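Local coordinates for protein auracyanin A (Chloroflexus aurantiacus, PDB 2AAN) that carries electrons as a blue copper protein, probably accepting them from the membrane-bound alternative complex III of the photosynthetic bacterium, at residues A[20-24]-A[34-39]; A[83-87]-A[97-101]. All blocks are in the same frame, centred on the assembly; numbering follows the deposited sequence.

Interaction 1 of 2, residues A[20-24]-A[34-39]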
ATOM      1  N   THR A  20      13.578   7.726   0.640  1.00 15.52           N
ATOM      2  CA  THR A  20      12.897   6.601   1.203  1.00 15.65           C
ATOM      3  C   THR A  20      11.858   7.178   2.154  1.00 20.56           C
ATOM      4  O   THR A  20      12.125   8.111   2.893  1.00 17.42           O
ATOM      5  CB  THR A  20      13.830   5.653   1.969  1.00 20.19           C
ATOM      6  OG1 THR A  20      14.725   5.015   1.054  1.00 17.36           O
ATOM      7  CG2 THR A  20      13.034   4.580   2.702  1.00 17.86           C
ATOM      8  N   ILE A  21      10.673   6.615   2.126  1.00 12.43           N
ATOM      9  CA  ILE A  21       9.663   6.927   3.120  1.00 19.12           C
ATOM     10  C   ILE A  21       9.444   5.663   3.949  1.00 17.86           C
ATOM     11  O   ILE A  21       9.143   4.589   3.414  1.00 21.84           O
ATOM     12  CB  ILE A  21       8.360   7.375   2.491  1.00 16.65           C
ATOM     13  CG1 ILE A  21       8.551   8.708   1.790  1.00 25.91           C
ATOM     14  CG2 ILE A  21       7.283   7.490   3.568  1.00 21.08           C
ATOM     15  CD1 ILE A  21       7.395   9.055   0.909  1.00 27.42           C
ATOM     16  N   GLU A  22       9.632   5.795   5.260  1.00 15.10           N
ATOM     17  CA  GLU A  22       9.440   4.682   6.183  1.00 18.56           C
ATOM     18  C   GLU A  22       7.976   4.632   6.558  1.00 21.91           C
ATOM     19  O   GLU A  22       7.384   5.642   6.870  1.00 16.35           O
ATOM     20  CB  GLU A  22      10.229   4.882   7.465  1.00 23.44           C
ATOM     21  CG  GLU A  22      11.614   5.404   7.301  1.00 31.36           C
ATOM     22  CD  GLU A  22      12.593   4.340   6.975  1.00 38.60           C
ATOM     23  OE1 GLU A  22      13.769   4.706   6.772  1.00 49.63           O
ATOM     24  OE2 GLU A  22      12.217   3.148   6.930  1.00 41.10           O
ATOM     25  N   ILE A  23       7.388   3.452   6.534  1.00 16.24           N
ATOM     26  CA  ILE A  23       6.024   3.311   7.033  1.00 10.68           C
ATOM     27  C   ILE A  23       5.887   1.928   7.570  1.00 16.15           C
ATOM     28  O   ILE A  23       6.625   1.035   7.171  1.00 16.09           O
ATOM     29  CB  ILE A  23       4.964   3.629   5.936  1.00 13.25           C
ATOM     30  CG1 ILE A  23       3.551   3.626   6.504  1.00 13.66           C
ATOM     31  CG2 ILE A  23       5.118   2.691   4.731  1.00 17.56           C
ATOM     32  CD1 ILE A  23       2.527   4.188   5.557  1.00 15.42           C
ATOM     33  N   GLY A  24       4.954   1.739   8.495  1.00 17.67           N
ATOM     34  CA  GLY A  24       4.780   0.413   9.045  1.00 19.05           C
ATOM     35  C   GLY A  24       3.347   0.185   9.431  1.00 18.70           C
ATOM     36  O   GLY A  24       2.500   1.024   9.214  1.00 16.86           O
ATOM     37  N   LYS A  34       1.378   5.669   9.594  1.00 14.90           N
ATOM     38  CA  LYS A  34       1.286   6.972   8.992  1.00 15.24           C
ATOM     39  C   LYS A  34       0.057   6.920   8.069  1.00 13.16           C
ATOM     40  O   LYS A  34      -0.096   5.997   7.227  1.00 14.36           O
ATOM     41  CB  LYS A  34       2.545   7.301   8.163  1.00 18.54           C
ATOM     42  CG  LYS A  34       3.875   7.205   8.914  1.00 17.90           C
ATOM     43  CD  LYS A  34       5.018   7.734   8.077  1.00 22.56           C
ATOM     44  CE  LYS A  34       6.345   7.747   8.810  1.00 18.64           C
ATOM     45  NZ  LYS A  34       7.420   8.174   7.821  1.00 16.13           N
ATOM     46  N   THR A  35      -0.801   7.918   8.212  1.00 11.76           N
ATOM     47  CA  THR A  35      -2.022   7.990   7.414  1.00 11.23           C
ATOM     48  C   THR A  35      -1.899   9.040   6.340  1.00 18.90           C
ATOM     49  O   THR A  35      -2.798   9.182   5.508  1.00 14.08           O
ATOM     50  CB  THR A  35      -3.304   8.298   8.225  1.00 18.73           C
ATOM     51  OG1 THR A  35      -3.148   9.506   8.983  1.00 13.79           O
ATOM     52  CG2 THR A  35      -3.666   7.133   9.092  1.00 20.96           C
ATOM     53  N   GLU A  36      -0.772   9.719   6.321  1.00 14.05           N
ATOM     54  CA  GLU A  36      -0.463  10.462   5.156  1.00 17.35           C
ATOM     55  C   GLU A  36       0.993  10.725   4.847  1.00 20.61           C
ATOM     56  O   GLU A  36       1.810  10.910   5.732  1.00 20.86           O
ATOM     57  CB  GLU A  36      -1.300  11.706   5.101  1.00 27.66           C
ATOM     58  CG  GLU A  36      -0.662  12.848   5.776  1.00 27.88           C
ATOM     59  CD  GLU A  36      -0.680  14.078   4.921  1.00 42.65           C
ATOM     60  OE1 GLU A  36      -1.701  14.313   4.260  1.00 49.72           O
ATOM     61  OE2 GLU A  36       0.322  14.815   4.948  1.00 40.81           O
ATOM     62  N   LEU A  37       1.268  10.694   3.558  1.00 14.34           N
ATOM     63  CA  LEU A  37       2.607  10.867   2.987  1.00 16.48           C
ATOM     64  C   LEU A  37       2.540  11.930   1.923  1.00 19.36           C
ATOM     65  O   LEU A  37       1.540  12.034   1.239  1.00 22.69           O
ATOM     66  CB  LEU A  37       3.075   9.561   2.360  1.00 20.38           C
ATOM     67  CG  LEU A  37       3.031   8.320   3.245  1.00 16.53           C
ATOM     68  CD1 LEU A  37       3.418   7.070   2.447  1.00 25.04           C
ATOM     69  CD2 LEU A  37       3.915   8.474   4.492  1.00 15.75           C
ATOM     70  N   THR A  38       3.578  12.758   1.832  1.00 21.79           N
ATOM     71  CA  THR A  38       3.641  13.800   0.837  1.00 26.83           C
ATOM     72  C   THR A  38       4.933  13.646   0.077  1.00 26.06           C
ATOM     73  O   THR A  38       5.989  13.490   0.679  1.00 24.71           O
ATOM     74  CB  THR A  38       3.611  15.194   1.457  1.00 28.52           C
ATOM     75  OG1 THR A  38       2.427  15.337   2.230  1.00 33.48           O
ATOM     76  CG2 THR A  38       3.595  16.253   0.362  1.00 36.41           C
ATOM     77  N   VAL A  39       4.819  13.640  -1.248  1.00 19.66           N
ATOM     78  CA  VAL A  39       5.969  13.562  -2.130  1.00 22.94           C
ATOM     79  C   VAL A  39       5.734  14.570  -3.250  1.00 22.91           C
ATOM     80  O   VAL A  39       4.656  15.178  -3.316  1.00 16.15           O
ATOM     81  CB  VAL A  39       6.184  12.133  -2.695  1.00 22.71           C
ATOM     82  CG1 VAL A  39       6.508  11.152  -1.546  1.00 17.56           C
ATOM     83  CG2 VAL A  39       4.974  11.642  -3.492  1.00 23.03           C
TER

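Interaction 2 of 2, residues A[83-87]-A[97-101]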
ATOM      1  N   ALA A  83      -0.272 -15.822  -3.171  1.00 21.91           N
ATOM      2  CA  ALA A  83       0.743 -15.908  -4.204  1.00 27.46           C
ATOM      3  C   ALA A  83       0.615 -14.774  -5.245  1.00 25.25           C
ATOM      4  O   ALA A  83       1.584 -14.464  -5.919  1.00 33.08           O
ATOM      5  CB  ALA A  83       0.713 -17.268  -4.863  1.00 30.19           C
ATOM      6  N   ALA A  84      -0.569 -14.162  -5.345  1.00 19.42           N
ATOM      7  CA  ALA A  84      -0.832 -12.989  -6.181  1.00 17.07           C
ATOM      8  C   ALA A  84      -0.889 -11.715  -5.351  1.00 15.17           C
ATOM      9  O   ALA A  84      -1.474 -10.715  -5.786  1.00 16.17           O
ATOM     10  CB  ALA A  84      -2.146 -13.152  -6.898  1.00 16.72           C
ATOM     11  N   ASN A  85      -0.330 -11.769  -4.142  1.00 17.06           N
ATOM     12  CA  ASN A  85      -0.292 -10.622  -3.243  1.00 18.45           C
ATOM     13  C   ASN A  85      -1.702 -10.134  -2.951  1.00 17.20           C
ATOM     14  O   ASN A  85      -1.907  -8.954  -2.748  1.00 17.76           O
ATOM     15  CB  ASN A  85       0.574  -9.490  -3.855  1.00 16.36           C
ATOM     16  CG  ASN A  85       1.125  -8.468  -2.794  1.00 19.07           C
ATOM     17  OD1 ASN A  85       0.958  -8.622  -1.582  1.00 21.79           O
ATOM     18  ND2 ASN A  85       1.793  -7.432  -3.285  1.00 16.22           N
ATOM     19  N   TYR A  86      -2.679 -11.043  -2.915  1.00 12.43           N
ATOM     20  CA  TYR A  86      -4.076 -10.650  -2.709  1.00 13.36           C
ATOM     21  C   TYR A  86      -4.412  -9.479  -3.612  1.00 16.89           C
ATOM     22  O   TYR A  86      -5.019  -8.503  -3.177  1.00 10.70           O
ATOM     23  CB  TYR A  86      -4.347 -10.296  -1.247  1.00 11.62           C
ATOM     24  CG  TYR A  86      -4.111 -11.456  -0.297  1.00 14.85           C
ATOM     25  CD1 TYR A  86      -2.968 -11.520   0.467  1.00 15.92           C
ATOM     26  CD2 TYR A  86      -5.032 -12.495  -0.180  1.00 17.12           C
ATOM     27  CE1 TYR A  86      -2.752 -12.578   1.351  1.00 12.90           C
ATOM     28  CE2 TYR A  86      -4.822 -13.569   0.705  1.00 12.72           C
ATOM     29  CZ  TYR A  86      -3.660 -13.590   1.461  1.00 12.12           C
ATOM     30  OH  TYR A  86      -3.429 -14.639   2.328  1.00 13.46           O
ATOM     31  N   LEU A  87      -4.024  -9.587  -4.877  1.00 16.53           N
ATOM     32  CA  LEU A  87      -4.299  -8.522  -5.848  1.00 14.30           C
ATOM     33  C   LEU A  87      -4.740  -9.092  -7.175  1.00 15.74           C
ATOM     34  O   LEU A  87      -4.405 -10.223  -7.510  1.00 13.80           O
ATOM     35  CB  LEU A  87      -3.035  -7.707  -6.094  1.00 17.10           C
ATOM     36  CG  LEU A  87      -2.668  -6.653  -5.068  1.00 16.46           C
ATOM     37  CD1 LEU A  87      -1.333  -6.083  -5.509  1.00 19.95           C
ATOM     38  CD2 LEU A  87      -3.715  -5.570  -4.978  1.00 23.42           C
ATOM     39  N   GLU A  97       3.060  -1.599  -5.995  1.00 17.63           N
ATOM     40  CA  GLU A  97       2.758  -2.654  -5.038  1.00 12.39           C
ATOM     41  C   GLU A  97       3.974  -3.039  -4.235  1.00 15.59           C
ATOM     42  O   GLU A  97       4.984  -3.472  -4.802  1.00 16.18           O
ATOM     43  CB  GLU A  97       2.310  -3.961  -5.714  1.00 20.01           C
ATOM     44  CG  GLU A  97       1.239  -3.925  -6.710  1.00 18.74           C
ATOM     45  CD  GLU A  97       1.159  -5.252  -7.501  1.00 19.24           C
ATOM     46  OE1 GLU A  97       1.847  -6.238  -7.150  1.00 26.27           O
ATOM     47  OE2 GLU A  97       0.398  -5.312  -8.470  1.00 23.48           O
ATOM     48  N   SER A  98       3.859  -2.958  -2.915  1.00 13.40           N
ATOM     49  CA  SER A  98       4.859  -3.583  -2.065  1.00 13.44           C
ATOM     50  C   SER A  98       4.747  -5.110  -2.219  1.00 12.35           C
ATOM     51  O   SER A  98       3.677  -5.653  -2.476  1.00 13.92           O
ATOM     52  CB  SER A  98       4.718  -3.185  -0.600  1.00 20.54           C
ATOM     53  OG  SER A  98       3.715  -3.949   0.011  1.00 16.16           O
ATOM     54  N   PRO A  99       5.868  -5.808  -2.060  1.00 19.94           N
ATOM     55  CA  PRO A  99       5.763  -7.225  -1.835  1.00 17.12           C
ATOM     56  C   PRO A  99       4.896  -7.460  -0.591  1.00 21.59           C
ATOM     57  O   PRO A  99       4.710  -6.550   0.219  1.00 19.91           O
ATOM     58  CB  PRO A  99       7.216  -7.623  -1.556  1.00 17.69           C
ATOM     59  CG  PRO A  99       8.011  -6.611  -2.212  1.00 20.31           C
ATOM     60  CD  PRO A  99       7.258  -5.355  -2.031  1.00 16.26           C
ATOM     61  N   LEU A 100       4.403  -8.681  -0.434  1.00 15.37           N
ATOM     62  CA  LEU A 100       3.646  -9.069   0.720  1.00 16.13           C
ATOM     63  C   LEU A 100       4.556  -9.240   1.906  1.00 18.03           C
ATOM     64  O   LEU A 100       5.513  -9.983   1.846  1.00 16.87           O
ATOM     65  CB  LEU A 100       2.941 -10.375   0.438  1.00 19.96           C
ATOM     66  CG  LEU A 100       1.870 -10.903   1.380  1.00 19.95           C
ATOM     67  CD1 LEU A 100       0.756  -9.926   1.623  1.00 20.03           C
ATOM     68  CD2 LEU A 100       1.282 -12.141   0.761  1.00 18.16           C
ATOM     69  N   ALA A 101       4.246  -8.580   3.010  1.00 12.54           N
ATOM     70  CA  ALA A 101       5.133  -8.656   4.157  1.00 19.66           C
ATOM     71  C   ALA A 101       4.557  -9.604   5.199  1.00 20.50           C
ATOM     72  O   ALA A 101       3.463  -9.411   5.696  1.00 15.25           O
ATOM     73  CB  ALA A 101       5.385  -7.316   4.716  1.00 22.60           C
TER

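Interaction 1 of 2, residues A[20-24]-A[34-39]
Ile21 overlaps Leu37 and Val39 with its two branches. Its CG2 touches CD2 of Leu37 at 3.6 Å. Its CD1 reaches CG1 of Val39 at 3.3 Å, closer than carbons usually pack. The split follows from the first torsion of Ile21 (chi1 -67°): CG2 stands opposite the backbone N and CG1 opposite the carbonyl carbon. Ile23 points the same way, and its CD1 lies 3.6 Å from the carbonyl O of Lys34 and 4.3 Å from CD1 of Leu37. The strands run antiparallel but belong to different sheets, and their axes come no nearer than 9.5 Å. Side chains therefore fill the gap, as between the two layers of a cupredoxin beta-sandwich. Strand 20-24 pairs with strand 44-50, strand 36-39 with strand 133-138. Tyr121 also touches Ile23 and Leu37, and its hydroxyl bonds to the carbonyl O of Lys34. At the exposed margin, the extended chain of Lys34 reaches across to strand 20-24. CB of Lys34 lies 4.1 Å from CD1 of Ile23. NZ of Lys34 donates to the carbonyl O of Glu22 at 2.7 Å, in the carbonyl plane, with a C=O...N angle of 150°.

Interaction 2 of 2, residues A[83-87]-A[97-101]
Asn85 bonds to the backbone of the facing loop through its side-chain amide. ND2 donates to the carbonyl O of Ser98 at 2.7 Å. The acceptor is approached nearly end-on, at a C=O...N angle of 163°, but lies somewhat out of the amide plane, and the hydrogen bond is bent, with an N-H...O angle of 141°. With CG opposite the backbone N (chi1 -158°), the amide reaches across to the 97-101 loop. Its OD1 accepts a bond from ND2 of Asn59. Replacing Asn85 with leucine would probably leave the Ser98 carbonyl and the Asn59 amide without this partner. Within the second loop, Ser98 OG donates to the carbonyl O of Pro99 at 2.8 Å, from above the carbonyl plane. The Tyr86 hydroxyl bonds to Gln57, and OE2 of Glu97 forms a salt bridge with Lys91.

The other contacts between the two loops are van der Waals. CB of Leu100 lies 3.3 Å from OD1 of Asn85, and Leu100 CD2 meets CE1 of Tyr86 at 4.1 Å. CD1 of Leu87 rests against the carboxylate CD of Glu97 at 3.3 Å.

The side chain of Leu100 is about 7 Å from the copper and about 6 Å from those of its ligands His58 and Cys123. The 83-87 loop follows helix 67-80, the 97-101 loop leads from strand 94-97 toward strand 106-112, and both pack on Ile61 of strand 61-63.

Overall arrangement
Interactions 1 and 2 lie on opposite sides of the chain's centre, their own centres about 19 Å apart, and share no segment. Interaction 1 joins two strands from different sheets. It is mainly aliphatic, with buried residues inside and a lysine bond at the exposed margin. Interaction 2 joins two loops, and its main polar link is a side-chain amide donating to a backbone carbonyl. It too is partly buried. Both have a single hydrogen bond across the contact, from a side-chain nitrogen to a main-chain oxygen. Their relation to copper differs: the side chain of Leu100 comes within about 6 Å of two ligand side chains, without touching them, whereas that of Ile23 is about 11 Å from the copper.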